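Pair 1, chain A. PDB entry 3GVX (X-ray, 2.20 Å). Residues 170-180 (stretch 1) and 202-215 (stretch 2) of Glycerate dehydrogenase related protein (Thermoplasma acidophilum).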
# COMPACT_ATOMS: atom_id res chain seq x y z
N LEU A 170 13.74 17.12 8.87
CA LEU A 170 12.91 16.09 8.25
C LEU A 170 11.50 16.15 8.83
O LEU A 170 10.52 16.19 8.10
CB LEU A 170 13.51 14.70 8.47
CG LEU A 170 12.74 13.53 7.83
CD1 LEU A 170 13.17 13.31 6.37
CD2 LEU A 170 13.01 12.28 8.66
N PHE A 171 11.40 16.15 10.16
CA PHE A 171 10.09 16.24 10.81
C PHE A 171 9.33 17.47 10.35
O PHE A 171 8.11 17.43 10.19
CB PHE A 171 10.24 16.29 12.34
CG PHE A 171 10.36 14.94 12.98
CD1 PHE A 171 11.40 14.08 12.63
CD2 PHE A 171 9.42 14.49 13.90
CE1 PHE A 171 11.48 12.80 13.18
CE2 PHE A 171 9.50 13.21 14.45
CZ PHE A 171 10.53 12.37 14.09
N ARG A 172 10.05 18.55 10.12
CA ARG A 172 9.43 19.79 9.69
C ARG A 172 8.80 19.74 8.31
O ARG A 172 7.89 20.51 8.03
CB ARG A 172 10.45 20.92 9.75
CG ARG A 172 10.73 21.46 11.14
CD ARG A 172 11.22 22.89 11.03
NE ARG A 172 12.59 22.96 10.53
CZ ARG A 172 13.67 22.73 11.27
NH1 ARG A 172 13.54 22.41 12.55
NH2 ARG A 172 14.88 22.83 10.73
N GLN A 173 9.28 18.85 7.46
CA GLN A 173 8.75 18.74 6.10
C GLN A 173 7.88 17.51 5.93
O GLN A 173 7.46 17.21 4.82
CB GLN A 173 9.90 18.65 5.09
CG GLN A 173 10.88 19.79 5.13
CD GLN A 173 12.00 19.59 4.12
OE1 GLN A 173 11.77 19.63 2.92
NE2 GLN A 173 13.21 19.35 4.62
N SER A 174 7.61 16.80 7.01
CA SER A 174 6.84 15.56 6.92
C SER A 174 5.45 15.50 7.55
O SER A 174 5.17 16.09 8.59
CB SER A 174 7.68 14.41 7.49
OG SER A 174 8.95 14.39 6.89
N ASP A 175 4.57 14.75 6.88
CA ASP A 175 3.21 14.51 7.38
C ASP A 175 3.25 13.14 8.03
O ASP A 175 2.48 12.83 8.93
CB ASP A 175 2.21 14.54 6.22
CG ASP A 175 2.16 15.88 5.53
OD1 ASP A 175 1.94 16.89 6.21
OD2 ASP A 175 2.32 15.92 4.31
N PHE A 176 4.18 12.33 7.53
CA PHE A 176 4.39 10.99 8.02
C PHE A 176 5.88 10.80 8.14
O PHE A 176 6.64 11.25 7.29
CB PHE A 176 3.85 9.96 7.02
CG PHE A 176 2.39 10.09 6.74
CD1 PHE A 176 1.46 9.37 7.48
CD2 PHE A 176 1.93 10.94 5.76
CE1 PHE A 176 0.11 9.50 7.24
CE2 PHE A 176 0.57 11.08 5.51
CZ PHE A 176 -0.34 10.36 6.25
N VAL A 177 6.29 10.14 9.20
CA VAL A 177 7.69 9.87 9.39
C VAL A 177 7.89 8.42 9.69
O VAL A 177 7.25 7.84 10.57
CB VAL A 177 8.29 10.67 10.55
CG1 VAL A 177 9.64 10.05 10.95
CG2 VAL A 177 8.45 12.14 10.15
N LEU A 178 8.77 7.81 8.91
CA LEU A 178 9.08 6.42 9.11
C LEU A 178 10.48 6.28 9.68
O LEU A 178 11.44 6.85 9.16
CB LEU A 178 8.99 5.64 7.81
CG LEU A 178 9.33 4.19 8.14
CD1 LEU A 178 8.06 3.34 8.17
CD2 LEU A 178 10.38 3.70 7.15
N ILE A 179 10.61 5.51 10.75
CA ILE A 179 11.91 5.31 11.33
C ILE A 179 12.43 3.96 10.91
O ILE A 179 11.87 2.93 11.24
CB ILE A 179 11.88 5.40 12.85
CG1 ILE A 179 11.28 6.75 13.26
CG2 ILE A 179 13.30 5.22 13.40
CD1 ILE A 179 10.81 6.81 14.68
N ALA A 180 13.50 3.99 10.14
CA ALA A 180 14.13 2.78 9.66
C ALA A 180 15.64 3.02 9.68
O ALA A 180 16.32 2.92 8.67
CB ALA A 180 13.66 2.50 8.27
N ASN A 202 -1.01 16.57 13.26
CA ASN A 202 -1.48 15.26 12.79
C ASN A 202 -0.41 14.31 12.26
O ASN A 202 -0.71 13.39 11.50
CB ASN A 202 -2.55 15.44 11.71
CG ASN A 202 -3.76 16.16 12.23
OD1 ASN A 202 -4.24 15.89 13.34
ND2 ASN A 202 -4.27 17.08 11.44
N LEU A 203 0.82 14.54 12.68
CA LEU A 203 1.93 13.71 12.25
C LEU A 203 1.71 12.29 12.69
O LEU A 203 1.20 12.04 13.79
CB LEU A 203 3.24 14.23 12.84
CG LEU A 203 4.38 13.22 12.68
CD1 LEU A 203 4.86 13.17 11.21
CD2 LEU A 203 5.51 13.60 13.64
N THR A 204 2.06 11.35 11.83
CA THR A 204 1.97 9.93 12.13
C THR A 204 3.38 9.40 12.06
O THR A 204 4.10 9.58 11.07
CB THR A 204 1.10 9.18 11.11
OG1 THR A 204 -0.23 9.73 11.13
CG2 THR A 204 1.02 7.70 11.47
N ILE A 205 3.78 8.74 13.13
CA ILE A 205 5.11 8.19 13.19
C ILE A 205 5.06 6.68 13.12
O ILE A 205 4.26 6.04 13.81
CB ILE A 205 5.82 8.64 14.46
CG1 ILE A 205 5.77 10.17 14.52
CG2 ILE A 205 7.23 8.07 14.50
CD1 ILE A 205 6.74 10.82 15.47
N VAL A 206 5.89 6.12 12.27
CA VAL A 206 5.94 4.69 12.11
C VAL A 206 7.34 4.21 12.45
O VAL A 206 8.33 4.68 11.88
CB VAL A 206 5.59 4.28 10.67
CG1 VAL A 206 5.29 2.80 10.62
CG2 VAL A 206 4.43 5.14 10.15
N ASN A 207 7.43 3.27 13.37
CA ASN A 207 8.71 2.74 13.78
C ASN A 207 8.92 1.29 13.39
O ASN A 207 8.26 0.40 13.92
CB ASN A 207 8.88 2.87 15.29
CG ASN A 207 10.31 2.71 15.73
OD1 ASN A 207 11.12 2.10 15.03
ND2 ASN A 207 10.64 3.25 16.89
N VAL A 208 9.82 1.04 12.44
CA VAL A 208 10.13 -0.32 12.05
C VAL A 208 11.63 -0.58 12.24
O VAL A 208 12.21 -1.45 11.61
CB VAL A 208 9.74 -0.61 10.58
CG1 VAL A 208 8.24 -0.68 10.44
CG2 VAL A 208 10.36 0.44 9.66
N ALA A 209 12.24 0.20 13.13
CA ALA A 209 13.66 0.05 13.42
C ALA A 209 13.84 -0.62 14.78
O ALA A 209 13.67 -1.82 14.92
CB ALA A 209 14.34 1.43 13.40
N ARG A 210 14.15 0.17 15.79
CA ARG A 210 14.34 -0.35 17.13
C ARG A 210 13.71 0.60 18.12
O ARG A 210 13.74 1.81 17.94
CB ARG A 210 15.83 -0.53 17.41
CG ARG A 210 16.48 -1.66 16.62
CD ARG A 210 16.16 -2.99 17.29
NE ARG A 210 15.57 -3.96 16.37
CZ ARG A 210 16.24 -4.88 15.69
NH1 ARG A 210 17.56 -4.96 15.81
NH2 ARG A 210 15.61 -5.72 14.88
N ALA A 211 13.12 0.03 19.16
CA ALA A 211 12.48 0.82 20.19
C ALA A 211 13.47 1.81 20.82
O ALA A 211 13.12 2.96 21.08
CB ALA A 211 11.87 -0.09 21.25
N ASP A 212 14.71 1.39 21.02
CA ASP A 212 15.68 2.27 21.65
C ASP A 212 16.17 3.47 20.87
O ASP A 212 16.87 4.32 21.41
CB ASP A 212 16.85 1.44 22.20
CG ASP A 212 16.41 0.59 23.38
OD1 ASP A 212 15.83 1.15 24.32
OD2 ASP A 212 16.63 -0.64 23.36
N VAL A 213 15.79 3.57 19.60
CA VAL A 213 16.17 4.74 18.83
C VAL A 213 15.22 5.82 19.33
O VAL A 213 15.40 7.01 19.05
CB VAL A 213 15.99 4.52 17.30
CG1 VAL A 213 16.28 5.82 16.55
CG2 VAL A 213 16.92 3.39 16.82
N VAL A 214 14.22 5.40 20.09
CA VAL A 214 13.26 6.32 20.66
C VAL A 214 13.25 6.34 22.19
O VAL A 214 13.24 5.31 22.86
CB VAL A 214 11.80 6.03 20.20
CG1 VAL A 214 10.81 6.92 20.96
CG2 VAL A 214 11.68 6.24 18.69
N SER A 215 13.26 7.56 22.73
CA SER A 215 13.20 7.78 24.16
C SER A 215 11.80 7.42 24.58
O SER A 215 10.83 8.11 24.24
CB SER A 215 13.47 9.24 24.49
OG SER A 215 12.95 9.58 25.77
O HOH W 1 -0.41 11.83 9.63

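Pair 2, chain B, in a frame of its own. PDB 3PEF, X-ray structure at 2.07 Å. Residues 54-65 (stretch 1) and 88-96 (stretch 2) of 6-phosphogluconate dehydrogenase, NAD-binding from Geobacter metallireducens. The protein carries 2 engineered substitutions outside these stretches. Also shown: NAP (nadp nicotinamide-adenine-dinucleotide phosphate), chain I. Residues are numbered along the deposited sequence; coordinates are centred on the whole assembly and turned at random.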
# COMPACT_ATOMS: atom_id res chain seq x y z
N VAL B 54 -41.95 -2.38 17.66
CA VAL B 54 -41.96 -1.23 16.76
C VAL B 54 -42.61 -1.60 15.43
O VAL B 54 -43.50 -0.91 14.91
CB VAL B 54 -40.53 -0.75 16.48
CG1 VAL B 54 -40.54 0.43 15.54
CG2 VAL B 54 -39.83 -0.38 17.79
N VAL B 55 -42.17 -2.73 14.88
CA VAL B 55 -42.57 -3.14 13.54
C VAL B 55 -43.97 -3.77 13.55
O VAL B 55 -44.63 -3.89 12.50
CB VAL B 55 -41.51 -4.07 12.94
CG1 VAL B 55 -42.06 -4.81 11.78
CG2 VAL B 55 -40.24 -3.26 12.56
N GLU B 56 -44.44 -4.16 14.74
CA GLU B 56 -45.80 -4.67 14.89
C GLU B 56 -46.78 -3.54 14.71
O GLU B 56 -47.87 -3.72 14.15
CB GLU B 56 -46.02 -5.27 16.29
CG GLU B 56 -45.57 -6.70 16.45
CD GLU B 56 -46.53 -7.70 15.83
OE1 GLU B 56 -47.65 -7.31 15.42
OE2 GLU B 56 -46.16 -8.89 15.75
N SER B 57 -46.39 -2.36 15.18
CA SER B 57 -47.35 -1.29 15.39
C SER B 57 -47.20 -0.11 14.45
O SER B 57 -48.05 0.78 14.46
CB SER B 57 -47.28 -0.81 16.84
OG SER B 57 -46.02 -0.23 17.11
N CYS B 58 -46.14 -0.08 13.64
CA CYS B 58 -45.91 1.02 12.70
C CYS B 58 -45.99 0.55 11.26
O CYS B 58 -45.55 -0.54 10.93
CB CYS B 58 -44.56 1.70 12.97
SG CYS B 58 -44.41 2.39 14.64
N PRO B 59 -46.58 1.38 10.38
CA PRO B 59 -46.71 1.03 8.96
C PRO B 59 -45.35 1.02 8.26
O PRO B 59 -45.10 0.18 7.41
CB PRO B 59 -47.57 2.15 8.39
CG PRO B 59 -48.16 2.85 9.59
CD PRO B 59 -47.19 2.69 10.68
N VAL B 60 -44.48 1.95 8.65
CA VAL B 60 -43.13 2.06 8.10
C VAL B 60 -42.17 2.31 9.25
O VAL B 60 -42.41 3.20 10.08
CB VAL B 60 -43.02 3.26 7.15
CG1 VAL B 60 -41.59 3.42 6.67
CG2 VAL B 60 -44.00 3.08 5.98
N THR B 61 -41.08 1.55 9.30
CA THR B 61 -40.07 1.71 10.36
C THR B 61 -38.68 1.92 9.76
O THR B 61 -38.27 1.18 8.85
CB THR B 61 -40.04 0.47 11.31
OG1 THR B 61 -41.31 0.34 11.97
CG2 THR B 61 -38.93 0.64 12.36
N PHE B 62 -37.96 2.91 10.26
CA PHE B 62 -36.60 3.19 9.79
C PHE B 62 -35.60 2.60 10.79
O PHE B 62 -35.88 2.56 11.99
CB PHE B 62 -36.38 4.70 9.67
CG PHE B 62 -37.36 5.38 8.76
CD1 PHE B 62 -37.24 5.29 7.38
CD2 PHE B 62 -38.41 6.12 9.29
CE1 PHE B 62 -38.15 5.92 6.53
CE2 PHE B 62 -39.34 6.76 8.46
CZ PHE B 62 -39.20 6.65 7.07
N ALA B 63 -34.46 2.12 10.30
CA ALA B 63 -33.40 1.62 11.18
C ALA B 63 -32.08 2.27 10.83
O ALA B 63 -31.75 2.44 9.65
CB ALA B 63 -33.28 0.11 11.09
N MET B 64 -31.31 2.63 11.86
CA MET B 64 -30.03 3.31 11.68
C MET B 64 -29.00 2.71 12.64
O MET B 64 -28.71 3.28 13.68
CB MET B 64 -30.17 4.83 11.90
CG MET B 64 -28.99 5.65 11.37
SD MET B 64 -28.68 5.23 9.63
CE MET B 64 -27.85 6.72 9.06
N LEU B 65 -28.47 1.55 12.26
CA LEU B 65 -27.62 0.74 13.11
C LEU B 65 -26.16 0.76 12.66
O LEU B 65 -25.87 1.10 11.52
CB LEU B 65 -28.17 -0.70 13.11
CG LEU B 65 -29.61 -0.73 13.63
CD1 LEU B 65 -30.28 -2.08 13.38
CD2 LEU B 65 -29.66 -0.34 15.12
N GLY B 88 -47.75 -6.49 5.12
CA GLY B 88 -47.33 -5.38 4.28
C GLY B 88 -46.65 -4.21 4.97
O GLY B 88 -46.25 -3.25 4.31
N ARG B 89 -46.52 -4.28 6.29
CA ARG B 89 -45.80 -3.21 6.99
C ARG B 89 -44.37 -3.17 6.46
O ARG B 89 -43.82 -4.21 6.08
CB ARG B 89 -45.85 -3.42 8.52
CG ARG B 89 -47.27 -3.35 9.08
CD ARG B 89 -47.31 -3.38 10.61
NE ARG B 89 -46.89 -4.67 11.15
CZ ARG B 89 -47.67 -5.74 11.24
NH1 ARG B 89 -48.93 -5.66 10.81
NH2 ARG B 89 -47.21 -6.87 11.76
N GLY B 90 -43.78 -1.97 6.42
CA GLY B 90 -42.50 -1.78 5.77
C GLY B 90 -41.33 -1.58 6.72
O GLY B 90 -41.47 -0.99 7.80
N TYR B 91 -40.16 -2.09 6.31
CA TYR B 91 -38.93 -1.92 7.06
C TYR B 91 -37.92 -1.24 6.15
O TYR B 91 -37.61 -1.73 5.06
CB TYR B 91 -38.39 -3.28 7.52
CG TYR B 91 -37.19 -3.21 8.46
CD1 TYR B 91 -36.00 -3.87 8.15
CD2 TYR B 91 -37.26 -2.50 9.65
CE1 TYR B 91 -34.90 -3.82 9.03
CE2 TYR B 91 -36.19 -2.45 10.53
CZ TYR B 91 -35.01 -3.12 10.22
OH TYR B 91 -33.95 -3.05 11.11
N VAL B 92 -37.42 -0.09 6.58
CA VAL B 92 -36.47 0.67 5.77
C VAL B 92 -35.12 0.73 6.51
O VAL B 92 -34.95 1.53 7.43
CB VAL B 92 -36.96 2.12 5.53
CG1 VAL B 92 -35.95 2.89 4.69
CG2 VAL B 92 -38.35 2.12 4.85
N ASP B 93 -34.19 -0.12 6.13
CA ASP B 93 -32.89 -0.14 6.81
C ASP B 93 -31.94 0.88 6.19
O ASP B 93 -31.57 0.78 5.01
CB ASP B 93 -32.26 -1.54 6.81
CG ASP B 93 -31.16 -1.69 7.89
OD1 ASP B 93 -30.70 -0.67 8.45
OD2 ASP B 93 -30.77 -2.83 8.19
N MET B 94 -31.56 1.86 7.00
CA MET B 94 -30.70 2.96 6.54
C MET B 94 -29.26 2.82 7.02
O MET B 94 -28.40 3.70 6.79
CB MET B 94 -31.31 4.31 6.94
CG MET B 94 -32.78 4.42 6.54
SD MET B 94 -33.56 6.00 6.96
CE MET B 94 -32.76 7.15 5.81
N SER B 95 -28.97 1.69 7.65
CA SER B 95 -27.62 1.36 8.08
C SER B 95 -26.65 1.21 6.91
O SER B 95 -27.04 0.72 5.85
CB SER B 95 -27.62 0.05 8.87
OG SER B 95 -28.66 0.05 9.84
N THR B 96 -25.39 1.57 7.11
CA THR B 96 -24.37 1.27 6.11
C THR B 96 -23.89 -0.16 6.29
O THR B 96 -23.29 -0.53 7.31
CB THR B 96 -23.17 2.20 6.20
OG1 THR B 96 -23.64 3.54 6.09
CG2 THR B 96 -22.19 1.90 5.04
PA NAP I . -23.41 5.28 16.46
O1A NAP I . -22.26 4.54 17.01
O2A NAP I . -23.68 6.58 17.11
O5B NAP I . -24.73 4.38 16.53
C5B NAP I . -24.67 3.00 16.30
C4B NAP I . -26.05 2.45 16.60
O4B NAP I . -26.04 1.06 16.34
C3B NAP I . -26.41 2.61 18.08
O3B NAP I . -27.79 2.85 18.11
C2B NAP I . -26.12 1.24 18.64
O2B NAP I . -26.85 0.90 19.79
C1B NAP I . -26.55 0.38 17.47
N9A NAP I . -26.02 -0.99 17.58
C8A NAP I . -24.71 -1.37 17.45
N7A NAP I . -24.64 -2.71 17.64
C5A NAP I . -25.88 -3.17 17.90
C6A NAP I . -26.36 -4.45 18.15
N6A NAP I . -25.52 -5.47 18.17
N1A NAP I . -27.70 -4.63 18.39
C2A NAP I . -28.56 -3.55 18.36
N3A NAP I . -28.08 -2.28 18.10
C4A NAP I . -26.76 -2.10 17.87
O3 NAP I . -23.11 5.51 14.92
PN NAP I . -23.91 6.31 13.81
O1N NAP I . -23.02 7.28 13.17
O2N NAP I . -25.22 6.77 14.33
O5D NAP I . -24.09 5.02 12.86
C5D NAP I . -25.31 4.54 12.38
C4D NAP I . -25.09 4.13 10.93
O4D NAP I . -25.02 5.25 10.08
C3D NAP I . -23.76 3.43 10.73
O3D NAP I . -24.02 2.42 9.78
C2D NAP I . -22.85 4.50 10.16
O2D NAP I . -21.85 3.93 9.37
C1D NAP I . -23.83 5.26 9.31
N1N NAP I . -23.53 6.67 8.97
C2N NAP I . -22.91 7.49 9.87
C3N NAP I . -22.68 8.83 9.56
C7N NAP I . -22.05 9.74 10.57
O7N NAP I . -21.43 10.88 10.08
N7N NAP I . -22.05 9.48 11.89
C4N NAP I . -23.07 9.34 8.32
C5N NAP I . -23.72 8.50 7.42
C6N NAP I . -23.96 7.17 7.76
P2B NAP I . -26.38 1.37 21.27
O1X NAP I . -27.06 0.42 22.24
O2X NAP I . -24.89 1.27 21.35
O3X NAP I . -26.79 2.80 21.50
O HOH W 2 -42.83 -1.12 10.37

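Two parallel strands run side by side, the first reached from a helix through a short loop and the second entered from a loop, and they provide the common frame of both pairs. In pair 1, strand 176-179 lies beside strand 204-207 at an angle of 14°; in pair 2, strand 60-63 lies beside strand 90-93 at 19°, and the closest approach of the axes is 4.7 Å in each. Fourteen central residues superpose with an RMSD of 0.7 Å. The hydrogen-bond ladder matches rung for rung. It opens with A:Thr204 N to A:Asp175 O (3.3 Å) in pair 1 and with the shorter B:Gly90 N to B:Pro59 O (2.7 Å) in pair 2, and it closes with A:Val208 N to A:Ile179 O (3.0 Å) and B:Met94 N to B:Ala63 O (2.7 Å). The same backbone bonds occur here with quite different side chains.

The matched side chains differ most just before the second strand, by the distance between their centres. A:Leu203 matches B:Arg89, yet their side-chain centres lie 4.3 Å apart. The leucine packs against apolar neighbours, its CD2 4.0 Å from A:Phe171 CD2 and its CD1 3.9 Å from A:Val177 CG2. The arginine instead reaches back to the helix, where its NE donates to B:Val55 O at 2.7 Å; a long salt bridge joins B:Arg89 NH2 to B:Glu56 OE1 (3.7 Å), a matter of charge alone, since no N-H points at the oxygen.

On the face carrying A:Phe176 and A:Leu178, A:Val206 and B:Val92 coincide almost exactly, with centres 0.4 Å apart. A:Leu178 CD1 meets A:Val206 CB at 3.6 Å, and its counterpart B:Phe62 brings CD1 to 3.7 Å from B:Val92 CB. Next to them, A:Thr204 matches B:Gly90: the threonine CB lies 3.7 Å from A:Phe176 CD1, whereas the glycine offers no side chain and B:Val60 CG1 packs on B:Val92 CG2 (3.9 Å).

The other face trades bulk between strands. A:Ile179 is large and its CD1 touches A:Ile205 CG2 at 3.8 Å; in pair 2 the first strand has the small B:Ala63, and B:Tyr91, matching A:Ile205, extends to it, with CZ 3.8 Å from B:Ala63 CB.

At the ends of the second strands, A:Asn207 and B:Asp93 each accept a backbone N-H from two residues further on: A:Asn207 OD1 accepts from A:Ala209 N (2.9 Å), and B:Asp93 OD1 from B:Ser95 N (3.0 Å). B:Ser95 adds what A:Ala209 cannot, since its OG accepts from B:Leu65 N at 2.9 Å, tying the stretches together once more. The same ladder thus accommodates quite different packing.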